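Local coordinates for protein CofB (Escherichia coli, PDB 5AX6) that serves as a homotrimeric minor pilin of the CFA/III type IVb pilus of enterotoxigenic Escherichia coli and probably takes part in pilus assembly, at residues N348-A352 with V480-T484; R380-Q386 with G450-T456; V385-P389 with T483-S487; I408-T412 with Y472-L478. All coordinates share one frame; numbering follows the deposited sequence.

Interaction 1 of 4, residues N348-A352 with V480-T484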
loop_
_atom_site.group_PDB
_atom_site.type_symbol
_atom_site.label_atom_id
_atom_site.label_comp_id
_atom_site.label_asym_id
_atom_site.label_seq_id
_atom_site.Cartn_x
_atom_site.Cartn_y
_atom_site.Cartn_z
ATOM N N ASN A 348 29.389 -8.186 -1.858
ATOM C CA ASN A 348 30.163 -7.275 -2.692
ATOM C C ASN A 348 31.411 -8.010 -3.153
ATOM O O ASN A 348 31.826 -8.984 -2.530
ATOM C CB ASN A 348 30.537 -6.003 -1.928
ATOM C CG ASN A 348 31.045 -4.894 -2.851
ATOM O OD1 ASN A 348 30.773 -4.891 -4.051
ATOM N ND2 ASN A 348 31.786 -3.952 -2.291
ATOM N N THR A 349 31.981 -7.570 -4.266
ATOM C CA THR A 349 33.193 -8.182 -4.798
ATOM C C THR A 349 34.211 -7.077 -4.991
ATOM O O THR A 349 33.875 -5.992 -5.474
ATOM C CB THR A 349 32.918 -8.903 -6.123
ATOM O OG1 THR A 349 31.877 -9.863 -5.912
ATOM C CG2 THR A 349 34.173 -9.617 -6.648
ATOM N N ILE A 350 35.444 -7.357 -4.593
ATOM C CA ILE A 350 36.542 -6.410 -4.712
ATOM C C ILE A 350 37.739 -7.116 -5.330
ATOM O O ILE A 350 38.096 -8.205 -4.899
ATOM C CB ILE A 350 36.941 -5.848 -3.326
ATOM C CG1 ILE A 350 35.789 -5.050 -2.716
ATOM C CG2 ILE A 350 38.189 -4.998 -3.432
ATOM C CD1 ILE A 350 35.900 -4.864 -1.179
ATOM N N TYR A 351 38.344 -6.519 -6.354
ATOM C CA TYR A 351 39.592 -7.059 -6.906
ATOM C C TYR A 351 40.780 -6.387 -6.221
ATOM O O TYR A 351 40.830 -5.155 -6.123
ATOM C CB TYR A 351 39.668 -6.851 -8.429
ATOM C CG TYR A 351 41.002 -7.306 -9.018
ATOM C CD1 TYR A 351 41.166 -8.598 -9.497
ATOM C CD2 TYR A 351 42.090 -6.449 -9.072
ATOM C CE1 TYR A 351 42.377 -9.026 -10.015
ATOM C CE2 TYR A 351 43.308 -6.868 -9.586
ATOM C CZ TYR A 351 43.444 -8.150 -10.058
ATOM O OH TYR A 351 44.639 -8.579 -10.577
ATOM N N ALA A 352 41.748 -7.169 -5.758
ATOM C CA ALA A 352 42.932 -6.567 -5.142
ATOM C C ALA A 352 44.122 -7.490 -5.244
ATOM O O ALA A 352 43.981 -8.711 -5.176
ATOM C CB ALA A 352 42.659 -6.219 -3.680
ATOM N N VAL A 480 43.566 -11.392 -5.847
ATOM C CA VAL A 480 42.400 -12.138 -5.421
ATOM C C VAL A 480 41.132 -11.360 -5.706
ATOM O O VAL A 480 41.151 -10.127 -5.744
ATOM C CB VAL A 480 42.446 -12.448 -3.905
ATOM C CG1 VAL A 480 43.501 -13.502 -3.600
ATOM C CG2 VAL A 480 42.644 -11.152 -3.089
ATOM N N ASN A 481 40.041 -12.091 -5.904
ATOM C CA ASN A 481 38.705 -11.527 -5.812
ATOM C C ASN A 481 38.165 -11.778 -4.418
ATOM O O ASN A 481 38.047 -12.931 -3.999
ATOM C CB ASN A 481 37.785 -12.135 -6.878
ATOM C CG ASN A 481 38.227 -11.768 -8.285
ATOM O OD1 ASN A 481 38.503 -12.635 -9.119
ATOM N ND2 ASN A 481 38.313 -10.482 -8.542
ATOM N N ILE A 482 37.856 -10.688 -3.713
ATOM C CA ILE A 482 37.411 -10.719 -2.330
ATOM C C ILE A 482 35.913 -10.582 -2.330
ATOM O O ILE A 482 35.386 -9.670 -2.959
ATOM C CB ILE A 482 38.057 -9.571 -1.516
ATOM C CG1 ILE A 482 39.564 -9.824 -1.387
ATOM C CG2 ILE A 482 37.396 -9.413 -0.147
ATOM C CD1 ILE A 482 40.348 -8.578 -1.024
ATOM N N THR A 483 35.236 -11.513 -1.663
ATOM C CA THR A 483 33.786 -11.474 -1.511
ATOM C C THR A 483 33.460 -11.130 -0.069
ATOM O O THR A 483 33.999 -11.748 0.841
ATOM C CB THR A 483 33.122 -12.835 -1.857
ATOM O OG1 THR A 483 33.572 -13.279 -3.139
ATOM C CG2 THR A 483 31.594 -12.699 -1.866
ATOM N N THR A 484 32.576 -10.160 0.137
ATOM C CA THR A 484 32.170 -9.770 1.473
ATOM C C THR A 484 30.651 -9.825 1.581
ATOM O O THR A 484 29.945 -9.443 0.639
ATOM C CB THR A 484 32.665 -8.348 1.819
ATOM O OG1 THR A 484 32.060 -7.386 0.938
ATOM C CG2 THR A 484 34.181 -8.271 1.705
HETATM O O HOH W 1 32.758 -4.470 0.433
HETATM O O HOH W 2 32.228 -12.408 -5.500
#
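Ile350 and Ile482 face each other across two antiparallel strands, and two backbone bonds of 2.8 Å join them, Ile350 N to Ile482 O and Ile482 N to Ile350 O. The same pair of backbone hydrogen bonds recurs at Asn348 with Thr484 and at Ala352 with Val480. Between these pairs the CA atoms of the non-hydrogen-bonded pairs stand closer together, and there Thr349 CA makes a CA-H...O contact of 3.2 Å to Ile482 O.

Beta-branched residues suit such extended backbone. Ile482 holds CG1 beside its backbone N (chi1 -68°), which leans the branch along the strand until CD1 lies 4.2 Å from Ala352 CB, where a small side chain leaves it room. Polar ends meet through water: Asn348 ND2 donates over 2.9 Å to one that also bonds Thr484 OG1, and on the other face a second water joins the hydroxyls of Thr349 and Thr483. Asn348 ND2 bonds Glu489 of the second subunit as well, and the Tyr351 hydroxyl is anchored at Phe423 O.

Strand 478-487 runs between strands 341-353 and 398-409, the latter held by backbone bonds at Ser402 and Ser404. The face bearing Ala352, Val480 and Ile482 packs on Ile381 of strand 381-384.

Interaction 2 of 4, residues R380-Q386 with G450-T456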
loop_
_atom_site.group_PDB
_atom_site.type_symbol
_atom_site.label_atom_id
_atom_site.label_comp_id
_atom_site.label_asym_id
_atom_site.label_seq_id
_atom_site.Cartn_x
_atom_site.Cartn_y
_atom_site.Cartn_z
ATOM N N ARG A 380 50.032 -6.518 3.170
ATOM C CA ARG A 380 48.755 -7.145 3.472
ATOM C C ARG A 380 47.613 -6.360 2.834
ATOM O O ARG A 380 47.747 -5.170 2.516
ATOM C CB ARG A 380 48.535 -7.242 4.975
ATOM C CG ARG A 380 48.274 -5.901 5.644
ATOM C CD ARG A 380 48.306 -6.032 7.158
ATOM N NE ARG A 380 48.059 -4.744 7.800
ATOM C CZ ARG A 380 48.988 -3.810 7.978
ATOM N NH1 ARG A 380 50.235 -4.026 7.577
ATOM N NH2 ARG A 380 48.672 -2.663 8.567
ATOM N N ILE A 381 46.488 -7.038 2.646
ATOM C CA ILE A 381 45.267 -6.356 2.267
ATOM C C ILE A 381 44.446 -6.134 3.527
ATOM O O ILE A 381 44.137 -7.073 4.256
ATOM C CB ILE A 381 44.457 -7.161 1.205
ATOM C CG1 ILE A 381 45.275 -7.332 -0.077
ATOM C CG2 ILE A 381 43.110 -6.454 0.917
ATOM C CD1 ILE A 381 44.655 -8.301 -1.114
ATOM N N GLU A 382 44.121 -4.883 3.820
ATOM C CA GLU A 382 43.361 -4.606 5.026
ATOM C C GLU A 382 42.098 -3.836 4.683
ATOM O O GLU A 382 42.131 -2.917 3.871
ATOM C CB GLU A 382 44.209 -3.827 6.046
ATOM C CG GLU A 382 43.464 -3.560 7.345
ATOM C CD GLU A 382 44.363 -3.052 8.475
ATOM O OE1 GLU A 382 45.599 -3.245 8.402
ATOM O OE2 GLU A 382 43.819 -2.466 9.440
ATOM N N LEU A 383 40.990 -4.224 5.297
ATOM C CA LEU A 383 39.692 -3.613 5.015
ATOM C C LEU A 383 38.953 -3.395 6.321
ATOM O O LEU A 383 39.162 -4.133 7.273
ATOM C CB LEU A 383 38.857 -4.507 4.082
ATOM C CG LEU A 383 39.402 -4.835 2.687
ATOM C CD1 LEU A 383 38.538 -5.906 2.014
ATOM C CD2 LEU A 383 39.458 -3.580 1.832
ATOM N N ASN A 384 38.088 -2.386 6.369
ATOM C CA ASN A 384 37.201 -2.207 7.508
ATOM C C ASN A 384 36.120 -3.269 7.525
ATOM O O ASN A 384 35.562 -3.596 6.479
ATOM C CB ASN A 384 36.560 -0.818 7.475
ATOM C CG ASN A 384 37.571 0.285 7.682
ATOM O OD1 ASN A 384 38.407 0.203 8.576
ATOM N ND2 ASN A 384 37.510 1.314 6.853
ATOM N N VAL A 385 35.832 -3.816 8.702
ATOM C CA VAL A 385 34.778 -4.812 8.829
ATOM C C VAL A 385 33.434 -4.124 8.627
ATOM O O VAL A 385 33.193 -3.038 9.156
ATOM C CB VAL A 385 34.822 -5.537 10.198
ATOM C CG1 VAL A 385 33.639 -6.497 10.331
ATOM C CG2 VAL A 385 36.129 -6.308 10.337
ATOM N N GLN A 386 32.573 -4.742 7.827
ATOM C CA GLN A 386 31.294 -4.130 7.480
ATOM C C GLN A 386 30.319 -4.224 8.631
ATOM O O GLN A 386 30.455 -5.087 9.499
ATOM C CB GLN A 386 30.693 -4.805 6.240
ATOM C CG GLN A 386 30.389 -6.292 6.426
ATOM C CD GLN A 386 31.580 -7.200 6.080
ATOM O OE1 GLN A 386 32.735 -6.858 6.327
ATOM N NE2 GLN A 386 31.292 -8.362 5.513
ATOM N N GLY A 450 37.832 -6.758 15.821
ATOM C CA GLY A 450 36.492 -6.214 15.900
ATOM C C GLY A 450 36.211 -5.247 14.762
ATOM O O GLY A 450 35.065 -5.110 14.333
ATOM N N SER A 451 37.250 -4.587 14.254
ATOM C CA SER A 451 37.046 -3.527 13.261
ATOM C C SER A 451 37.751 -3.710 11.905
ATOM O O SER A 451 37.403 -3.031 10.939
ATOM C CB SER A 451 37.471 -2.178 13.862
ATOM O OG SER A 451 38.860 -2.163 14.121
ATOM N N LYS A 452 38.729 -4.610 11.814
ATOM C CA LYS A 452 39.470 -4.773 10.564
ATOM C C LYS A 452 39.473 -6.217 10.048
ATOM O O LYS A 452 39.454 -7.162 10.833
ATOM C CB LYS A 452 40.925 -4.313 10.722
ATOM C CG LYS A 452 41.102 -2.868 11.183
ATOM C CD LYS A 452 40.712 -1.875 10.086
ATOM C CE LYS A 452 41.090 -0.445 10.469
ATOM N NZ LYS A 452 40.932 0.512 9.326
ATOM N N TRP A 453 39.492 -6.361 8.722
ATOM C CA TRP A 453 39.844 -7.623 8.064
ATOM C C TRP A 453 41.299 -7.595 7.656
ATOM O O TRP A 453 41.754 -6.610 7.088
ATOM C CB TRP A 453 39.029 -7.874 6.785
ATOM C CG TRP A 453 37.569 -8.188 6.940
ATOM C CD1 TRP A 453 36.531 -7.377 6.600
ATOM C CD2 TRP A 453 36.989 -9.409 7.411
ATOM N NE1 TRP A 453 35.339 -8.001 6.852
ATOM C CE2 TRP A 453 35.590 -9.258 7.344
ATOM C CE3 TRP A 453 37.514 -10.625 7.873
ATOM C CZ2 TRP A 453 34.702 -10.264 7.733
ATOM C CZ3 TRP A 453 36.638 -11.617 8.273
ATOM C CH2 TRP A 453 35.241 -11.434 8.200
ATOM N N TYR A 454 42.017 -8.689 7.894
ATOM C CA TYR A 454 43.388 -8.805 7.415
ATOM C C TYR A 454 43.530 -9.969 6.464
ATOM O O TYR A 454 43.243 -11.098 6.833
ATOM C CB TYR A 454 44.362 -8.996 8.575
ATOM C CG TYR A 454 44.258 -7.922 9.629
ATOM C CD1 TYR A 454 44.943 -6.720 9.492
ATOM C CD2 TYR A 454 43.474 -8.112 10.755
ATOM C CE1 TYR A 454 44.845 -5.728 10.470
ATOM C CE2 TYR A 454 43.375 -7.129 11.733
ATOM C CZ TYR A 454 44.065 -5.947 11.579
ATOM O OH TYR A 454 43.970 -4.981 12.554
ATOM N N ILE A 455 43.984 -9.692 5.247
ATOM C CA ILE A 455 44.182 -10.748 4.273
ATOM C C ILE A 455 45.656 -10.811 3.943
ATOM O O ILE A 455 46.255 -9.809 3.542
ATOM C CB ILE A 455 43.364 -10.537 2.975
ATOM C CG1 ILE A 455 41.867 -10.396 3.290
ATOM C CG2 ILE A 455 43.539 -11.736 2.059
ATOM C CD1 ILE A 455 41.348 -8.968 3.322
ATOM N N THR A 456 46.244 -11.990 4.130
ATOM C CA THR A 456 47.669 -12.170 3.878
ATOM C C THR A 456 47.889 -13.466 3.140
ATOM O O THR A 456 46.985 -14.293 3.057
ATOM C CB THR A 456 48.481 -12.200 5.172
ATOM O OG1 THR A 456 47.993 -13.269 6.001
ATOM C CG2 THR A 456 48.353 -10.876 5.903
#
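Trp453 and Leu383 form a hydrogen-bonded pair in the antiparallel pairing of strand 381-384 with strand 452-463, part of a sheet in the C-terminal domain; Ile381 with Ile455 is a second such pair. Val385 crosses the indole at about a right angle and sets CG2 over one face, a CH-pi contact 4.0 Å from the centroid of the five-membered ring. At the edge, Trp453 NE1 sends an almost straight bond of 2.9 Å to Gln386 OE1, which lies in the ring plane although the amide is turned 47° from it. The bend of the Gln386 chain at chi2 (-89°) folds the amide back to meet the indole, so a polar ring N-H is satisfied at a mostly apolar site. On the sheet face that carries Leu383 and Trp453, Ile381 CG2 and Ile455 CD1 touch at 3.9 Å.

The opposite face of the sheet, with Glu382 and Tyr454, is more polar. Arg380 lies alongside Tyr454 and, in a salt bridge within its own segment, grips a single carboxylate oxygen side-on, NE to Glu382 OE1 being 2.9 Å and NH2 giving a second bond to that atom; Arg380 NH1 is held by Glu377 O. The carboxylate sits at the edge of the phenol ring, Glu382 OE1 being 3.3 Å from Tyr454 CE1.

The side chains of Asn384 and Lys452 diverge at their base yet run side by side, and Lys452 NZ donates to Asn384 OD1 over 2.7 Å, Glu382 OE2 probably adding an electrostatic pull. Beyond the paired strands, Val385 N reaches Ser451 O at 2.8 Å, from 50° above the carbonyl plane.

Interaction 3 of 4, residues V385-P389 with T483-S487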
loop_
_atom_site.group_PDB
_atom_site.type_symbol
_atom_site.label_atom_id
_atom_site.label_comp_id
_atom_site.label_asym_id
_atom_site.label_seq_id
_atom_site.Cartn_x
_atom_site.Cartn_y
_atom_site.Cartn_z
ATOM N N VAL A 385 35.832 -3.816 8.702
ATOM C CA VAL A 385 34.778 -4.812 8.829
ATOM C C VAL A 385 33.434 -4.124 8.627
ATOM O O VAL A 385 33.193 -3.038 9.156
ATOM C CB VAL A 385 34.822 -5.537 10.198
ATOM C CG1 VAL A 385 33.639 -6.497 10.331
ATOM C CG2 VAL A 385 36.129 -6.308 10.337
ATOM N N GLN A 386 32.573 -4.742 7.827
ATOM C CA GLN A 386 31.294 -4.130 7.480
ATOM C C GLN A 386 30.319 -4.224 8.631
ATOM O O GLN A 386 30.455 -5.087 9.499
ATOM C CB GLN A 386 30.693 -4.805 6.240
ATOM C CG GLN A 386 30.389 -6.292 6.426
ATOM C CD GLN A 386 31.580 -7.200 6.080
ATOM O OE1 GLN A 386 32.735 -6.858 6.327
ATOM N NE2 GLN A 386 31.292 -8.362 5.513
ATOM N N ASP A 387 29.337 -3.323 8.646
ATOM C CA ASP A 387 28.222 -3.425 9.581
ATOM C C ASP A 387 27.133 -4.263 8.944
ATOM O O ASP A 387 26.794 -4.052 7.789
ATOM C CB ASP A 387 27.670 -2.045 9.941
ATOM C CG ASP A 387 28.669 -1.202 10.698
ATOM O OD1 ASP A 387 29.326 -1.738 11.614
ATOM O OD2 ASP A 387 28.804 -0.008 10.366
ATOM N N CYS A 388 26.580 -5.211 9.685
ATOM C CA CYS A 388 25.524 -6.035 9.119
ATOM C C CYS A 388 24.181 -5.347 9.302
ATOM O O CYS A 388 24.019 -4.545 10.217
ATOM C CB CYS A 388 25.541 -7.422 9.750
ATOM S SG CYS A 388 27.038 -8.324 9.212
ATOM N N PRO A 389 23.221 -5.647 8.416
ATOM C CA PRO A 389 21.900 -5.008 8.505
ATOM C C PRO A 389 21.037 -5.616 9.598
ATOM O O PRO A 389 21.443 -6.581 10.248
ATOM C CB PRO A 389 21.295 -5.256 7.114
ATOM C CG PRO A 389 21.944 -6.526 6.656
ATOM C CD PRO A 389 23.348 -6.513 7.230
ATOM N N THR A 483 35.236 -11.513 -1.663
ATOM C CA THR A 483 33.786 -11.474 -1.511
ATOM C C THR A 483 33.460 -11.130 -0.069
ATOM O O THR A 483 33.999 -11.748 0.841
ATOM C CB THR A 483 33.122 -12.835 -1.857
ATOM O OG1 THR A 483 33.572 -13.279 -3.139
ATOM C CG2 THR A 483 31.594 -12.699 -1.866
ATOM N N THR A 484 32.576 -10.160 0.137
ATOM C CA THR A 484 32.170 -9.770 1.473
ATOM C C THR A 484 30.651 -9.825 1.581
ATOM O O THR A 484 29.945 -9.443 0.639
ATOM C CB THR A 484 32.665 -8.348 1.819
ATOM O OG1 THR A 484 32.060 -7.386 0.938
ATOM C CG2 THR A 484 34.181 -8.271 1.705
ATOM N N TRP A 485 30.142 -10.298 2.721
ATOM C CA TRP A 485 28.698 -10.394 2.910
ATOM C C TRP A 485 28.435 -10.594 4.400
ATOM O O TRP A 485 29.376 -10.650 5.182
ATOM C CB TRP A 485 28.095 -11.537 2.062
ATOM C CG TRP A 485 28.388 -12.958 2.518
ATOM C CD1 TRP A 485 27.503 -13.819 3.111
ATOM C CD2 TRP A 485 29.628 -13.686 2.389
ATOM N NE1 TRP A 485 28.118 -15.023 3.364
ATOM C CE2 TRP A 485 29.416 -14.967 2.938
ATOM C CE3 TRP A 485 30.890 -13.376 1.863
ATOM C CZ2 TRP A 485 30.422 -15.943 2.984
ATOM C CZ3 TRP A 485 31.896 -14.350 1.919
ATOM C CH2 TRP A 485 31.646 -15.618 2.471
ATOM N N CYS A 486 27.172 -10.661 4.801
ATOM C CA CYS A 486 26.860 -10.989 6.195
ATOM C C CYS A 486 26.018 -12.246 6.215
ATOM O O CYS A 486 25.241 -12.489 5.282
ATOM C CB CYS A 486 26.119 -9.834 6.893
ATOM S SG CYS A 486 27.087 -8.329 7.098
ATOM N N SER A 487 26.143 -13.037 7.275
ATOM C CA SER A 487 25.477 -14.333 7.323
ATOM C C SER A 487 25.295 -14.830 8.753
ATOM O O SER A 487 26.068 -14.475 9.639
ATOM C CB SER A 487 26.282 -15.363 6.527
ATOM O OG SER A 487 25.628 -16.620 6.478
#
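The Gln386 amide turns its nitrogen to strand 478-487: NE2 gives Trp485 O a weak bond, 3.0 Å long and bent to 129° at the hydrogen, and NE2 also lies 3.9 Å from Thr484 CB. The Trp485 indole, by contrast, hangs from the far side of its strand, with the carbonyl carbon of Thr483 at its edge, in the ring plane, and takes no part in holding the loop. Glutamine suits this place because one flat group offers both a donor and an acceptor: NE2 bonds Arg400 O besides, and OE1 serves Trp453.

The covalent link is the Cys388–Cys486 disulfide, with the two SG atoms 2.1 Å apart and chi3 at -88°, close to the relaxed right-angle twist. Each cysteine points its CB at the other segment, and each sulfur lies anti to its own carbonyl carbon, beside the backbone N. This cross-link fastens the loop following strand 381-384 to the last strand of the C-terminal domain. Apolar atoms line the sulfur: Gln386 CG stands 3.9 Å from Cys486 SG, and Pro389 CD is 4.2 Å from the same sulfur.

With an alanine in place of Gln386, the indole N-H of Trp453 would probably lose its acceptor and a gap would be likely to open beside the disulfide. Cys486 N is bonded by Thr345 OG1, while Pro389 packs on Thr323 of the third subunit.

Interaction 4 of 4, residues I408-T412 with Y472-L478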
loop_
_atom_site.group_PDB
_atom_site.type_symbol
_atom_site.label_atom_id
_atom_site.label_comp_id
_atom_site.label_asym_id
_atom_site.label_seq_id
_atom_site.Cartn_x
_atom_site.Cartn_y
_atom_site.Cartn_z
ATOM N N ILE A 408 48.053 -15.553 -10.528
ATOM C CA ILE A 408 49.155 -15.996 -9.687
ATOM C C ILE A 408 50.287 -16.504 -10.561
ATOM O O ILE A 408 50.079 -17.374 -11.400
ATOM C CB ILE A 408 48.715 -17.112 -8.690
ATOM C CG1 ILE A 408 49.895 -17.568 -7.827
ATOM C CG2 ILE A 408 48.105 -18.311 -9.428
ATOM C CD1 ILE A 408 49.517 -18.644 -6.787
ATOM N N VAL A 409 51.480 -15.933 -10.399
ATOM C CA VAL A 409 52.644 -16.447 -11.117
ATOM C C VAL A 409 53.855 -16.566 -10.197
ATOM O O VAL A 409 54.004 -15.819 -9.218
ATOM C CB VAL A 409 53.021 -15.569 -12.351
ATOM C CG1 VAL A 409 51.924 -15.634 -13.414
ATOM C CG2 VAL A 409 53.293 -14.126 -11.924
ATOM N N ALA A 410 54.699 -17.541 -10.515
ATOM C CA ALA A 410 55.908 -17.807 -9.756
ATOM C C ALA A 410 57.034 -16.882 -10.212
ATOM O O ALA A 410 58.006 -17.323 -10.821
ATOM C CB ALA A 410 56.312 -19.265 -9.912
ATOM N N ASP A 411 56.885 -15.592 -9.935
ATOM C CA ASP A 411 57.884 -14.623 -10.368
ATOM C C ASP A 411 59.217 -14.847 -9.632
ATOM O O ASP A 411 59.240 -15.340 -8.509
ATOM C CB ASP A 411 57.374 -13.200 -10.143
ATOM C CG ASP A 411 58.085 -12.170 -11.021
ATOM O OD1 ASP A 411 58.788 -12.568 -11.976
ATOM O OD2 ASP A 411 57.918 -10.960 -10.763
ATOM N N THR A 412 60.318 -14.490 -10.284
ATOM C CA THR A 412 61.642 -14.565 -9.664
ATOM C C THR A 412 62.420 -13.298 -10.007
ATOM O O THR A 412 61.991 -12.527 -10.858
ATOM C CB THR A 412 62.420 -15.803 -10.132
ATOM O OG1 THR A 412 62.536 -15.782 -11.563
ATOM C CG2 THR A 412 61.701 -17.081 -9.694
ATOM N N TYR A 472 57.458 -16.373 -0.530
ATOM C CA TYR A 472 57.151 -14.957 -0.666
ATOM C C TYR A 472 55.995 -14.565 0.257
ATOM O O TYR A 472 55.058 -15.356 0.459
ATOM C CB TYR A 472 56.776 -14.613 -2.115
ATOM C CG TYR A 472 57.833 -14.870 -3.168
ATOM C CD1 TYR A 472 59.162 -14.492 -2.979
ATOM C CD2 TYR A 472 57.487 -15.467 -4.378
ATOM C CE1 TYR A 472 60.121 -14.727 -3.970
ATOM C CE2 TYR A 472 58.423 -15.707 -5.359
ATOM C CZ TYR A 472 59.738 -15.332 -5.157
ATOM O OH TYR A 472 60.652 -15.568 -6.154
ATOM N N LEU A 473 56.061 -13.345 0.795
ATOM C CA LEU A 473 55.001 -12.779 1.621
ATOM C C LEU A 473 54.208 -11.702 0.882
ATOM O O LEU A 473 54.787 -10.757 0.358
ATOM C CB LEU A 473 55.587 -12.175 2.901
ATOM C CG LEU A 473 54.594 -11.433 3.797
ATOM C CD1 LEU A 473 53.612 -12.417 4.428
ATOM C CD2 LEU A 473 55.318 -10.625 4.875
ATOM N N ASN A 474 52.883 -11.838 0.855
ATOM C CA ASN A 474 51.998 -10.819 0.284
ATOM C C ASN A 474 52.492 -10.179 -1.014
ATOM O O ASN A 474 52.671 -8.961 -1.077
ATOM C CB ASN A 474 51.756 -9.709 1.306
ATOM C CG ASN A 474 51.173 -10.229 2.603
ATOM O OD1 ASN A 474 50.446 -11.224 2.621
ATOM N ND2 ASN A 474 51.498 -9.558 3.708
ATOM N N PRO A 475 52.708 -10.991 -2.051
ATOM C CA PRO A 475 53.333 -10.531 -3.297
ATOM C C PRO A 475 52.386 -9.827 -4.285
ATOM O O PRO A 475 51.223 -10.211 -4.412
ATOM C CB PRO A 475 53.866 -11.824 -3.914
ATOM C CG PRO A 475 53.012 -12.899 -3.368
ATOM C CD PRO A 475 52.440 -12.440 -2.056
ATOM N N LYS A 476 52.900 -8.814 -4.980
ATOM C CA LYS A 476 52.116 -8.082 -5.978
ATOM C C LYS A 476 51.760 -8.954 -7.174
ATOM O O LYS A 476 50.925 -8.565 -8.004
ATOM C CB LYS A 476 52.879 -6.849 -6.473
ATOM C CG LYS A 476 54.221 -7.211 -7.109
ATOM C CD LYS A 476 54.863 -6.020 -7.790
ATOM C CE LYS A 476 56.195 -6.427 -8.423
ATOM N NZ LYS A 476 56.969 -5.261 -8.921
ATOM N N PHE A 477 52.402 -10.114 -7.287
ATOM C CA PHE A 477 52.072 -11.027 -8.377
ATOM C C PHE A 477 51.159 -12.163 -7.906
ATOM O O PHE A 477 51.171 -13.275 -8.452
ATOM C CB PHE A 477 53.341 -11.579 -9.050
ATOM C CG PHE A 477 54.457 -11.931 -8.100
ATOM C CD1 PHE A 477 54.496 -13.175 -7.482
ATOM C CD2 PHE A 477 55.496 -11.031 -7.860
ATOM C CE1 PHE A 477 55.547 -13.512 -6.620
ATOM C CE2 PHE A 477 56.546 -11.361 -6.996
ATOM C CZ PHE A 477 56.567 -12.600 -6.383
ATOM N N LEU A 478 50.352 -11.849 -6.896
ATOM C CA LEU A 478 49.229 -12.680 -6.473
ATOM C C LEU A 478 48.061 -11.734 -6.282
ATOM O O LEU A 478 48.170 -10.753 -5.543
ATOM C CB LEU A 478 49.525 -13.441 -5.172
ATOM C CG LEU A 478 48.343 -14.196 -4.560
ATOM C CD1 LEU A 478 47.859 -15.284 -5.510
ATOM C CD2 LEU A 478 48.684 -14.807 -3.179
#
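Ile408 and Leu478 form an antiparallel non-hydrogen-bonded pair with CA atoms 4.6 Å apart, beyond which Val409 N makes a weak bond of 3.3 Å to Phe477 O; the first chain then enters an inverse gamma turn centred on Ala410, while the second arrives through a type I turn from Pro475 to Leu478. The Phe477 ring fills the fork. Asp411 sets its CB squarely over one face, 3.6 Å from the ring centroid, and Pro475 CB covers the opposite face nearer the rim; Tyr472 CD2 meets the edge. Phe477 CG sits between its backbone N and carbonyl carbon (chi1 40°), which turns the ring toward the 408-412 chain.

The Asp411 carboxylate stands nearly upright to that ring, planes 87° apart, and its oxygens are taken by the backbone N-H groups of Ala421 and Gln435. Tyr472 OH donates to Asp411 O over 2.8 Å in the carbonyl plane, satisfying a buried carbonyl. Leu478 CD1 lies alongside Ile408 CB at 3.8 Å, an apolar pairing suited to a buried face.

A serine in place of Phe477 would probably open a gap between Asp411 and Pro475 and leave Tyr472 CD2 without the ring edge it meets.

Phe477 also touches Leu362 of helix 359-362, Ile408 and Leu478 rest on Thr442 of strand 438-448, and strand 398-409 pairs on its outer side with a strand of the second subunit.

From the N terminus, residues 348-352 open the widest loop, which interaction 1 closes at strand 478-487; interactions 2 and 4 are both nested inside it. Interactions 2 and 3 start from overlapping segments around 385-386, but the first ends at 450-456 and the second runs on to 483-487, the same strand that ends interaction 1. Interaction 4 lies within the loop of interaction 3 and crosses interaction 2, since 408-412 falls before 450-456 and 472-478 after it. Together they tie two antiparallel sheets of the C-terminal domain, and Thr456 of interaction 2 packs against Asn474 of interaction 4. Interactions 3 and 4 lie about 28 Å apart, centre to centre.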